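Local coordinates for protein arabinogalactan endo-1,4-beta-galactosidase (Ignisphaera aggregans, PDB 7OSK) that probably hydrolyses internal beta-1,4-galactosidic linkages of arabinogalactan, this chain being the calcium-binding TIM-barrel catalytic domain of glycosyl hydrolase family 53, at residues R52-S57 with N89-R94; D81-N86 with P386-F391; W96-D101 with Y137-A142; G130-F135 with M185-N190. All coordinates share one frame; numbering follows the deposited sequence.

In the fold
From the N terminus, 52-57 lies on the first strand of a closed eight-stranded parallel barrel, and contact 1 closes about 30 residues later when 89-94 runs beside it as the second. Contact 2 opens between these segments, on helix 79-85, and ends only at 386-391, so it crosses contact 1 and ties the late chain back to the early barrel. Contacts 3 and 4 both fall within that long span and cross each other: 96-101 meets 137-142 in loops after the second and third strands, while 130-135 pairs with 185-190 as third and fourth strands. Strands 90-95 and 130-135 are neighbours, which makes contacts 1 and 4 continuous, whereas the centres of contacts 2 and 3 lie about 30 Å apart.

Contact 1: residues R52-S57 with N89-R94; sequences RGVDAS and NWIRLR
V54 joins the two parallel strands by both its backbone polar atoms: its N donates to W90 O at 3.3 Å, and its O accepts from R92 N at 3.0 Å with an N-H...O angle of 163°. A56 N to R92 O extends the ladder. At the start of the pair, R52 N donates to N89 OD1 at 2.9 Å, in the amide plane and on a lone pair, while N89 ND2 turns to F50 O. Apolar contact is slight across the strands, V54 CG2 meeting I91 CD1, and both side chains pack on helix 79-85. Charge gathers at the other end. R92 reaches out fully extended, and its NH1 forms a salt bridge to D55 OD2 at 2.8 Å, the bond weak because it is bent; E292 is a second partner. D55 OD1 accepts from S57 N, an Asx turn, and makes a long salt bridge to R94 NH1 (3.7 Å), which one water also connects to D55 OD2. S57 OG accepts from R94 N at 3.1 Å, and S57 CB lies over one face of the R94 guanidinium. With E58 binding R94 NH2, the acids probably balance two buried arginines at the C-terminal ends of these strands.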
# COMPACT_ATOMS: atom_id res chain seq x y z
N ARG A 52 10.32 -2.86 6.14
CA ARG A 52 9.72 -1.89 7.04
C ARG A 52 9.37 -0.65 6.21
O ARG A 52 10.05 0.37 6.28
CB ARG A 52 10.68 -1.53 8.18
CG ARG A 52 11.40 -2.74 8.79
CD ARG A 52 12.78 -2.39 9.35
NE ARG A 52 13.59 -1.58 8.43
CZ ARG A 52 14.91 -1.67 8.27
NH1 ARG A 52 15.62 -2.56 8.96
NH2 ARG A 52 15.52 -0.88 7.41
N GLY A 53 8.31 -0.76 5.42
CA GLY A 53 7.97 0.27 4.45
C GLY A 53 6.80 1.14 4.86
O GLY A 53 6.15 0.91 5.88
N VAL A 54 6.55 2.17 4.05
CA VAL A 54 5.38 3.02 4.19
C VAL A 54 4.82 3.33 2.81
O VAL A 54 5.55 3.27 1.82
CB VAL A 54 5.72 4.35 4.91
CG1 VAL A 54 6.16 4.10 6.34
CG2 VAL A 54 6.78 5.13 4.14
N ASP A 55 3.53 3.65 2.75
CA ASP A 55 2.92 4.10 1.51
C ASP A 55 2.92 5.62 1.47
O ASP A 55 2.20 6.27 2.24
CB ASP A 55 1.49 3.56 1.37
CG ASP A 55 0.91 3.80 -0.01
OD1 ASP A 55 0.62 4.97 -0.34
OD2 ASP A 55 0.72 2.82 -0.76
N ALA A 56 3.73 6.19 0.58
CA ALA A 56 3.88 7.64 0.47
C ALA A 56 3.27 8.16 -0.83
O ALA A 56 3.81 9.07 -1.45
CB ALA A 56 5.35 8.02 0.56
N SER A 57 2.15 7.57 -1.23
CA SER A 57 1.52 7.91 -2.51
C SER A 57 1.05 9.36 -2.56
O SER A 57 1.01 9.97 -3.63
CB SER A 57 0.34 6.97 -2.77
OG SER A 57 0.74 5.62 -2.70
N ASN A 89 12.80 1.36 4.96
CA ASN A 89 13.67 0.92 3.87
C ASN A 89 12.94 0.66 2.56
O ASN A 89 13.58 0.46 1.53
CB ASN A 89 14.42 -0.34 4.29
CG ASN A 89 13.51 -1.42 4.82
OD1 ASN A 89 12.28 -1.30 4.75
ND2 ASN A 89 14.09 -2.48 5.36
N TRP A 90 11.61 0.64 2.61
CA TRP A 90 10.80 0.40 1.42
C TRP A 90 9.75 1.49 1.23
O TRP A 90 9.26 2.09 2.19
CB TRP A 90 10.10 -0.96 1.51
CG TRP A 90 10.94 -2.09 1.04
CD1 TRP A 90 11.98 -2.68 1.70
CD2 TRP A 90 10.81 -2.80 -0.20
NE1 TRP A 90 12.51 -3.70 0.96
CE2 TRP A 90 11.81 -3.80 -0.22
CE3 TRP A 90 9.95 -2.69 -1.30
CZ2 TRP A 90 11.97 -4.68 -1.29
CZ3 TRP A 90 10.11 -3.56 -2.36
CH2 TRP A 90 11.11 -4.54 -2.35
N ILE A 91 9.41 1.74 -0.04
CA ILE A 91 8.41 2.73 -0.41
C ILE A 91 7.35 2.07 -1.29
O ILE A 91 7.67 1.40 -2.27
CB ILE A 91 9.03 3.92 -1.17
CG1 ILE A 91 10.15 4.57 -0.34
CG2 ILE A 91 7.97 4.95 -1.54
CD1 ILE A 91 9.68 5.19 0.97
N ARG A 92 6.08 2.27 -0.92
CA ARG A 92 4.97 1.75 -1.70
C ARG A 92 4.19 2.90 -2.33
O ARG A 92 3.83 3.86 -1.66
CB ARG A 92 4.04 0.90 -0.82
CG ARG A 92 2.85 0.30 -1.55
CD ARG A 92 2.06 -0.62 -0.63
NE ARG A 92 0.91 -1.23 -1.30
CZ ARG A 92 -0.33 -0.77 -1.23
NH1 ARG A 92 -0.62 0.33 -0.54
NH2 ARG A 92 -1.31 -1.40 -1.87
N LEU A 93 3.95 2.79 -3.64
CA LEU A 93 3.24 3.83 -4.38
C LEU A 93 2.16 3.23 -5.26
O LEU A 93 2.41 2.29 -6.00
CB LEU A 93 4.22 4.64 -5.24
CG LEU A 93 5.33 5.41 -4.52
CD1 LEU A 93 6.32 5.95 -5.53
CD2 LEU A 93 4.74 6.55 -3.69
N ARG A 94 0.96 3.79 -5.18
CA ARG A 94 -0.12 3.40 -6.08
C ARG A 94 -0.03 4.22 -7.36
O ARG A 94 0.50 5.33 -7.35
CB ARG A 94 -1.49 3.59 -5.42
CG ARG A 94 -1.79 5.02 -4.98
CD ARG A 94 -3.21 5.16 -4.47
NE ARG A 94 -3.47 6.48 -3.91
CZ ARG A 94 -3.19 6.84 -2.66
NH1 ARG A 94 -2.64 5.97 -1.82
NH2 ARG A 94 -3.46 8.07 -2.24
O HOH W 1 -1.95 3.16 -2.08

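Contact 2: residues D81-N86 with P386-F391; sequences DILKEN and PSLKVF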
# COMPACT_ATOMS: atom_id res chain seq x y z
N ASP A 81 14.63 11.38 3.50
CA ASP A 81 15.72 11.36 4.47
C ASP A 81 15.16 11.11 5.87
O ASP A 81 15.77 10.40 6.67
CB ASP A 81 16.52 12.66 4.44
CG ASP A 81 17.37 12.80 3.20
OD1 ASP A 81 17.79 11.77 2.64
OD2 ASP A 81 17.63 13.95 2.77
N ILE A 82 14.01 11.69 6.16
CA ILE A 82 13.37 11.51 7.46
C ILE A 82 12.95 10.05 7.64
O ILE A 82 13.12 9.47 8.71
CB ILE A 82 12.14 12.42 7.64
CG1 ILE A 82 12.55 13.89 7.50
CG2 ILE A 82 11.49 12.18 9.00
CD1 ILE A 82 11.38 14.87 7.55
N LEU A 83 12.41 9.46 6.58
CA LEU A 83 11.97 8.08 6.62
C LEU A 83 13.15 7.12 6.77
O LEU A 83 13.09 6.17 7.56
CB LEU A 83 11.17 7.73 5.37
CG LEU A 83 9.85 8.47 5.18
CD1 LEU A 83 9.17 8.04 3.88
CD2 LEU A 83 8.91 8.26 6.36
N LYS A 84 14.21 7.37 6.02
CA LYS A 84 15.37 6.49 6.02
C LYS A 84 16.02 6.45 7.40
O LYS A 84 16.34 5.37 7.91
CB LYS A 84 16.39 6.92 4.96
CG LYS A 84 17.43 5.85 4.61
CD LYS A 84 16.79 4.57 4.07
CE LYS A 84 17.83 3.52 3.70
NZ LYS A 84 17.19 2.25 3.28
N GLU A 85 16.22 7.62 7.99
CA GLU A 85 16.89 7.71 9.29
C GLU A 85 16.00 7.16 10.40
O GLU A 85 16.46 6.91 11.51
CB GLU A 85 17.30 9.15 9.59
CG GLU A 85 16.24 10.01 10.28
CD GLU A 85 16.76 11.39 10.64
OE1 GLU A 85 17.77 11.82 10.03
OE2 GLU A 85 16.17 12.04 11.52
N ASN A 86 14.71 6.99 10.10
CA ASN A 86 13.76 6.45 11.07
C ASN A 86 13.60 4.94 10.96
O ASN A 86 12.91 4.32 11.77
CB ASN A 86 12.41 7.13 10.91
CG ASN A 86 12.29 8.40 11.73
OD1 ASN A 86 11.84 8.38 12.87
ND2 ASN A 86 12.72 9.52 11.15
N PRO A 386 7.07 10.66 17.24
CA PRO A 386 8.10 9.80 17.82
C PRO A 386 7.85 8.31 17.59
O PRO A 386 8.70 7.50 17.93
CB PRO A 386 8.05 10.14 19.32
CG PRO A 386 6.70 10.74 19.54
CD PRO A 386 6.34 11.43 18.26
N SER A 387 6.69 7.97 17.03
CA SER A 387 6.37 6.58 16.72
C SER A 387 6.90 6.17 15.35
O SER A 387 6.74 5.02 14.93
CB SER A 387 4.85 6.37 16.78
OG SER A 387 4.17 7.29 15.95
N LEU A 388 7.53 7.10 14.65
CA LEU A 388 8.12 6.81 13.35
C LEU A 388 9.41 6.01 13.52
O LEU A 388 9.91 5.41 12.57
CB LEU A 388 8.40 8.11 12.58
CG LEU A 388 8.93 7.98 11.15
CD1 LEU A 388 7.99 7.19 10.26
CD2 LEU A 388 9.18 9.36 10.57
N LYS A 389 9.94 6.00 14.74
CA LYS A 389 11.16 5.26 15.06
C LYS A 389 10.87 3.78 15.30
O LYS A 389 11.77 3.02 15.65
CB LYS A 389 11.84 5.86 16.29
CG LYS A 389 12.25 7.31 16.15
CD LYS A 389 12.81 7.84 17.46
CE LYS A 389 13.23 9.29 17.34
NZ LYS A 389 13.71 9.83 18.64
N VAL A 390 9.62 3.38 15.11
CA VAL A 390 9.23 2.00 15.33
C VAL A 390 9.93 1.08 14.33
O VAL A 390 10.22 -0.07 14.63
CB VAL A 390 7.70 1.82 15.23
CG1 VAL A 390 7.21 2.08 13.81
CG2 VAL A 390 7.29 0.42 15.70
N PHE A 391 10.21 1.61 13.14
CA PHE A 391 10.87 0.83 12.09
C PHE A 391 12.38 0.73 12.31
O PHE A 391 13.10 0.18 11.47
CB PHE A 391 10.59 1.45 10.72
CG PHE A 391 9.13 1.68 10.45
CD1 PHE A 391 8.34 0.67 9.92
CD2 PHE A 391 8.55 2.91 10.70
CE1 PHE A 391 7.01 0.87 9.67
CE2 PHE A 391 7.20 3.12 10.44
CZ PHE A 391 6.43 2.10 9.92
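L388 directs its side chain at I82, L83 and N86, and this wedge seats the chain before helix 390-393 on the outer, helical layer of the TIM barrel. With CG anti to the backbone N (chi1 -176°), the leucine crosses each of these three side chains at about a right angle. Its branch point and one methyl lie against the asparagine amide, L388 CG being 3.4 Å from N86 CG. That methyl, CD2, also reaches I82 CG2 at 4.0 Å, and the other, CD1, meets L83 CD2 at 4.1 Å. The amide oxygen is bordered by carbon from the neighbouring lysine as well, N86 OD1 being 3.5 Å from K389 CG, while the rest of that lysine extends away. No hydrogen bond links the two segments; they meet by van der Waals contact. F391 carries the join inward: its ring touches V54 of strand 51-55 and I349 and Y351 of strand 346-352, and L83 also packs on V54. Within its own segment that ring has L388 O at its edge, in plane, and V390 CG1 over one face. Across the contact, F391 CB comes within 3.8 Å of N86 O.

Contact 3: residues W96-D101 with Y137-A142; sequences WNDPYD and YSDWWA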
# COMPACT_ATOMS: atom_id res chain seq x y z
N TRP A 96 -2.51 5.34 -10.66
CA TRP A 96 -3.75 5.40 -11.43
C TRP A 96 -3.42 5.77 -12.87
O TRP A 96 -2.49 6.53 -13.12
CB TRP A 96 -4.72 6.41 -10.81
CG TRP A 96 -5.22 6.02 -9.45
CD1 TRP A 96 -5.58 4.77 -9.04
CD2 TRP A 96 -5.41 6.89 -8.33
NE1 TRP A 96 -5.98 4.80 -7.72
CE2 TRP A 96 -5.89 6.09 -7.27
CE3 TRP A 96 -5.22 8.25 -8.11
CZ2 TRP A 96 -6.18 6.62 -6.01
CZ3 TRP A 96 -5.51 8.78 -6.86
CH2 TRP A 96 -5.98 7.96 -5.83
N ASN A 97 -4.19 5.22 -13.81
CA ASN A 97 -3.91 5.41 -15.22
C ASN A 97 -4.10 6.86 -15.65
O ASN A 97 -3.21 7.46 -16.26
CB ASN A 97 -4.79 4.49 -16.07
CG ASN A 97 -4.50 3.02 -15.83
OD1 ASN A 97 -4.12 2.62 -14.73
ND2 ASN A 97 -4.67 2.21 -16.86
N ASP A 98 -5.27 7.41 -15.34
CA ASP A 98 -5.60 8.78 -15.70
C ASP A 98 -6.55 9.39 -14.68
O ASP A 98 -7.75 9.46 -14.91
CB ASP A 98 -6.23 8.83 -17.10
CG ASP A 98 -6.56 10.24 -17.54
OD1 ASP A 98 -5.82 11.17 -17.18
OD2 ASP A 98 -7.58 10.41 -18.25
N PRO A 99 -6.00 9.84 -13.54
CA PRO A 99 -6.80 10.45 -12.46
C PRO A 99 -7.20 11.90 -12.76
O PRO A 99 -7.14 12.76 -11.88
CB PRO A 99 -5.87 10.35 -11.25
CG PRO A 99 -4.50 10.43 -11.83
CD PRO A 99 -4.58 9.72 -13.16
N TYR A 100 -7.62 12.14 -13.99
CA TYR A 100 -8.07 13.46 -14.43
C TYR A 100 -9.35 13.28 -15.24
O TYR A 100 -9.58 12.21 -15.78
CB TYR A 100 -7.00 14.15 -15.27
CG TYR A 100 -5.63 14.17 -14.63
CD1 TYR A 100 -4.77 13.09 -14.78
CD2 TYR A 100 -5.20 15.26 -13.89
CE1 TYR A 100 -3.52 13.10 -14.20
CE2 TYR A 100 -3.95 15.28 -13.31
CZ TYR A 100 -3.11 14.19 -13.47
OH TYR A 100 -1.86 14.20 -12.89
N ASP A 101 -10.18 14.32 -15.32
CA ASP A 101 -11.39 14.26 -16.13
C ASP A 101 -11.11 14.81 -17.53
O ASP A 101 -9.97 15.17 -17.84
CB ASP A 101 -12.55 15.01 -15.47
CG ASP A 101 -12.21 16.45 -15.12
OD1 ASP A 101 -11.32 17.04 -15.77
OD2 ASP A 101 -12.85 16.99 -14.20
N TYR A 137 -5.01 -0.29 -11.77
CA TYR A 137 -5.68 -0.54 -13.05
C TYR A 137 -7.06 0.11 -13.03
O TYR A 137 -8.07 -0.49 -13.41
CB TYR A 137 -5.77 -2.04 -13.33
CG TYR A 137 -4.41 -2.65 -13.63
CD1 TYR A 137 -3.77 -2.41 -14.84
CD2 TYR A 137 -3.77 -3.46 -12.70
CE1 TYR A 137 -2.53 -2.96 -15.11
CE2 TYR A 137 -2.53 -4.01 -12.96
CZ TYR A 137 -1.92 -3.76 -14.17
OH TYR A 137 -0.68 -4.31 -14.44
N SER A 138 -7.08 1.36 -12.58
CA SER A 138 -8.28 2.18 -12.53
C SER A 138 -7.82 3.63 -12.62
O SER A 138 -6.65 3.92 -12.39
CB SER A 138 -9.06 1.93 -11.24
OG SER A 138 -10.20 2.78 -11.15
N ASP A 139 -8.73 4.54 -12.95
CA ASP A 139 -8.38 5.96 -13.03
C ASP A 139 -8.39 6.58 -11.64
O ASP A 139 -7.86 7.68 -11.45
CB ASP A 139 -9.33 6.72 -13.95
CG ASP A 139 -8.98 6.55 -15.42
OD1 ASP A 139 -7.80 6.30 -15.74
OD2 ASP A 139 -9.90 6.68 -16.27
N TRP A 140 -8.99 5.90 -10.67
CA TRP A 140 -8.99 6.39 -9.30
C TRP A 140 -9.06 5.23 -8.31
O TRP A 140 -8.66 4.11 -8.65
CB TRP A 140 -10.16 7.36 -9.10
CG TRP A 140 -9.87 8.50 -8.15
CD1 TRP A 140 -8.69 9.16 -8.00
CD2 TRP A 140 -10.79 9.10 -7.23
NE1 TRP A 140 -8.81 10.13 -7.04
CE2 TRP A 140 -10.09 10.12 -6.55
CE3 TRP A 140 -12.13 8.88 -6.91
CZ2 TRP A 140 -10.69 10.91 -5.57
CZ3 TRP A 140 -12.72 9.66 -5.94
CH2 TRP A 140 -12.00 10.66 -5.28
N TRP A 141 -9.54 5.49 -7.10
CA TRP A 141 -9.54 4.50 -6.02
C TRP A 141 -10.11 3.15 -6.43
O TRP A 141 -11.15 3.08 -7.10
CB TRP A 141 -10.33 5.01 -4.81
CG TRP A 141 -9.81 6.29 -4.23
CD1 TRP A 141 -10.32 7.53 -4.41
CD2 TRP A 141 -8.68 6.44 -3.37
NE1 TRP A 141 -9.59 8.46 -3.72
CE2 TRP A 141 -8.57 7.82 -3.07
CE3 TRP A 141 -7.75 5.56 -2.82
CZ2 TRP A 141 -7.57 8.32 -2.25
CZ3 TRP A 141 -6.75 6.07 -2.00
CH2 TRP A 141 -6.67 7.43 -1.72
N ALA A 142 -9.42 2.09 -6.03
CA ALA A 142 -9.89 0.73 -6.28
C ALA A 142 -9.74 -0.13 -5.03
O ALA A 142 -8.70 -0.11 -4.36
CB ALA A 142 -9.14 0.11 -7.44
O HOH W 2 -2.91 1.54 -12.72
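N97 N donates to S138 O at 3.1 Å, where two irregular loops draw together to a nearest CA-CA separation of 4.8 Å, between D98 and D139. A weak, bent bond from D98 N to D139 OD1 adds to it, and K151 forms salt bridges with both aspartates, probably offsetting their like charges. A water takes a hydrogen from Y137 N and gives one to N97 OD1.

With CG anti to the carbonyl carbon (chi1 -66°), the indole of W96 lies against W140 and W141. W140 turns its edge to the W96 face: the five-membered ring of W140 and the six-membered ring of W96 have centroids 4.4 Å apart and planes at 55°, and W140 CD1 comes within 3.4 Å of W96 CZ3. W140 CA adds an off-centre CH-pi contact over the same six-membered ring. W96 in turn presents its own edge to W141, its CZ2 lying 3.6 Å from W141 CD2 over that ring's face, with the planes at 73°. An alanine in place of W96 would probably open a gap between the loops, leaving the W140 edge without the face it meets and the W141 face without the edge that rests on it.

W140 NE1 donates to G108 O and its ring meets Y107, while W96 also meets H136 edge to face. W141 packs on R94, and its side chain is about 3 Å from a bound hexane-1,6-diol, probably from the crystallisation liquor, which may mark a pocket. The contact thus joins the loop between strand 90-95 and helix 114-126 to that between strand 130-135 and helix 158-178.

Contact 4: residues G130-F135 with M185-N190; sequences GVLIDF and MVQIGN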
# COMPACT_ATOMS: atom_id res chain seq x y z
N GLY A 130 13.71 0.38 -1.41
CA GLY A 130 13.05 -0.56 -2.30
C GLY A 130 11.71 0.01 -2.70
O GLY A 130 11.11 0.78 -1.94
N VAL A 131 11.23 -0.34 -3.89
CA VAL A 131 10.01 0.24 -4.43
C VAL A 131 8.97 -0.82 -4.81
O VAL A 131 9.24 -1.71 -5.62
CB VAL A 131 10.31 1.10 -5.68
CG1 VAL A 131 9.03 1.68 -6.27
CG2 VAL A 131 11.28 2.22 -5.32
N LEU A 132 7.79 -0.70 -4.22
CA LEU A 132 6.63 -1.51 -4.59
C LEU A 132 5.59 -0.63 -5.28
O LEU A 132 5.08 0.31 -4.68
CB LEU A 132 6.02 -2.18 -3.35
CG LEU A 132 4.60 -2.77 -3.48
CD1 LEU A 132 4.54 -3.90 -4.51
CD2 LEU A 132 4.12 -3.26 -2.12
N ILE A 133 5.30 -0.94 -6.54
CA ILE A 133 4.30 -0.18 -7.29
C ILE A 133 2.99 -0.94 -7.34
O ILE A 133 2.95 -2.13 -7.67
CB ILE A 133 4.78 0.13 -8.72
CG1 ILE A 133 5.91 1.16 -8.69
CG2 ILE A 133 3.62 0.64 -9.59
CD1 ILE A 133 5.51 2.52 -8.13
N ASP A 134 1.92 -0.22 -7.03
CA ASP A 134 0.58 -0.78 -6.93
C ASP A 134 -0.31 -0.24 -8.05
O ASP A 134 -0.98 0.78 -7.88
CB ASP A 134 -0.01 -0.47 -5.56
CG ASP A 134 -1.49 -0.80 -5.46
OD1 ASP A 134 -1.94 -1.75 -6.12
OD2 ASP A 134 -2.20 -0.10 -4.71
N PHE A 135 -0.30 -0.92 -9.19
CA PHE A 135 -1.17 -0.55 -10.30
C PHE A 135 -2.62 -0.90 -9.99
O PHE A 135 -3.01 -2.06 -10.07
CB PHE A 135 -0.73 -1.25 -11.59
CG PHE A 135 0.65 -0.87 -12.05
CD1 PHE A 135 0.90 0.39 -12.55
CD2 PHE A 135 1.68 -1.79 -12.01
CE1 PHE A 135 2.17 0.74 -12.98
CE2 PHE A 135 2.95 -1.45 -12.44
CZ PHE A 135 3.19 -0.19 -12.93
N MET A 185 9.17 -4.70 -6.73
CA MET A 185 7.94 -5.49 -6.64
C MET A 185 6.78 -4.77 -7.31
O MET A 185 6.64 -3.55 -7.22
CB MET A 185 7.60 -5.78 -5.18
CG MET A 185 8.56 -6.75 -4.54
SD MET A 185 8.10 -7.24 -2.87
CE MET A 185 9.33 -8.52 -2.59
N VAL A 186 5.93 -5.55 -7.99
CA VAL A 186 4.74 -5.01 -8.63
C VAL A 186 3.50 -5.69 -8.05
O VAL A 186 3.49 -6.89 -7.79
CB VAL A 186 4.78 -5.21 -10.16
CG1 VAL A 186 3.43 -4.88 -10.79
CG2 VAL A 186 5.88 -4.34 -10.76
N GLN A 187 2.46 -4.89 -7.84
CA GLN A 187 1.22 -5.37 -7.25
C GLN A 187 0.09 -5.30 -8.27
O GLN A 187 -0.43 -4.23 -8.58
CB GLN A 187 0.90 -4.54 -6.00
CG GLN A 187 -0.53 -4.63 -5.52
CD GLN A 187 -0.75 -4.03 -4.13
OE1 GLN A 187 -1.89 -3.80 -3.73
NE2 GLN A 187 0.33 -3.78 -3.40
N ILE A 188 -0.28 -6.47 -8.79
CA ILE A 188 -1.26 -6.57 -9.87
C ILE A 188 -2.67 -6.30 -9.33
O ILE A 188 -3.36 -7.21 -8.88
CB ILE A 188 -1.24 -7.96 -10.54
CG1 ILE A 188 0.20 -8.39 -10.88
CG2 ILE A 188 -2.10 -7.97 -11.80
CD1 ILE A 188 0.92 -7.48 -11.85
N GLY A 189 -3.08 -5.03 -9.38
CA GLY A 189 -4.37 -4.63 -8.85
C GLY A 189 -4.28 -4.35 -7.36
O GLY A 189 -3.34 -4.79 -6.71
N ASN A 190 -5.27 -3.63 -6.83
CA ASN A 190 -5.30 -3.32 -5.40
C ASN A 190 -6.49 -3.97 -4.71
O ASN A 190 -7.64 -3.66 -5.02
CB ASN A 190 -5.34 -1.81 -5.16
CG ASN A 190 -5.06 -1.45 -3.71
OD1 ASN A 190 -3.93 -1.59 -3.24
ND2 ASN A 190 -6.08 -0.98 -3.00
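F135 offers its ring edge to V186, whose CG1 lies in the ring plane 3.8 Å from F135 CD2, while I133 CG2 sits over one face, offset toward the rim. The W168 ring also meets F135, roughly perpendicular to it. Across the sheet from this apolar pair, the carboxylate of D134 and the amide of Q187 lie 31° apart in plane. D134 has its CG anti to the backbone N (chi1 170°), which carries OD1 alongside the extended glutamine chain, 3.3 Å from Q187 CG. An alanine at Q187 would probably open a gap beside D134 OD1 and leave that side of the carboxylate less firmly held. Deeper along the same face, L132 CD1 packs on M185 CB at 3.7 Å.

The backbones are parallel, their axes only 17° apart. M185 N donates to V131 O and I133 N to M185 O, and Q187 N closes on I133 O at 2.8 Å. Past I133 the ladder loosens: F135 N to Q187 O and G189 N to F135 O are weak and bent. G189 adopts a positive phi, where any side chain would be jammed against the carbonyl of the preceding residue. N190 follows, its ND2 bound to A142 O; it is probably the asparagine that precedes the acid/base glutamate in clan GH-A barrels.

D134, Q187 and N190 gather near R92 and H232 at the C-terminal ends of the strands. Outward, F135 and V186 pack on helix 158-178 and I188 on helix 206-223, while strands 90-95 and 228-234 flank the pair.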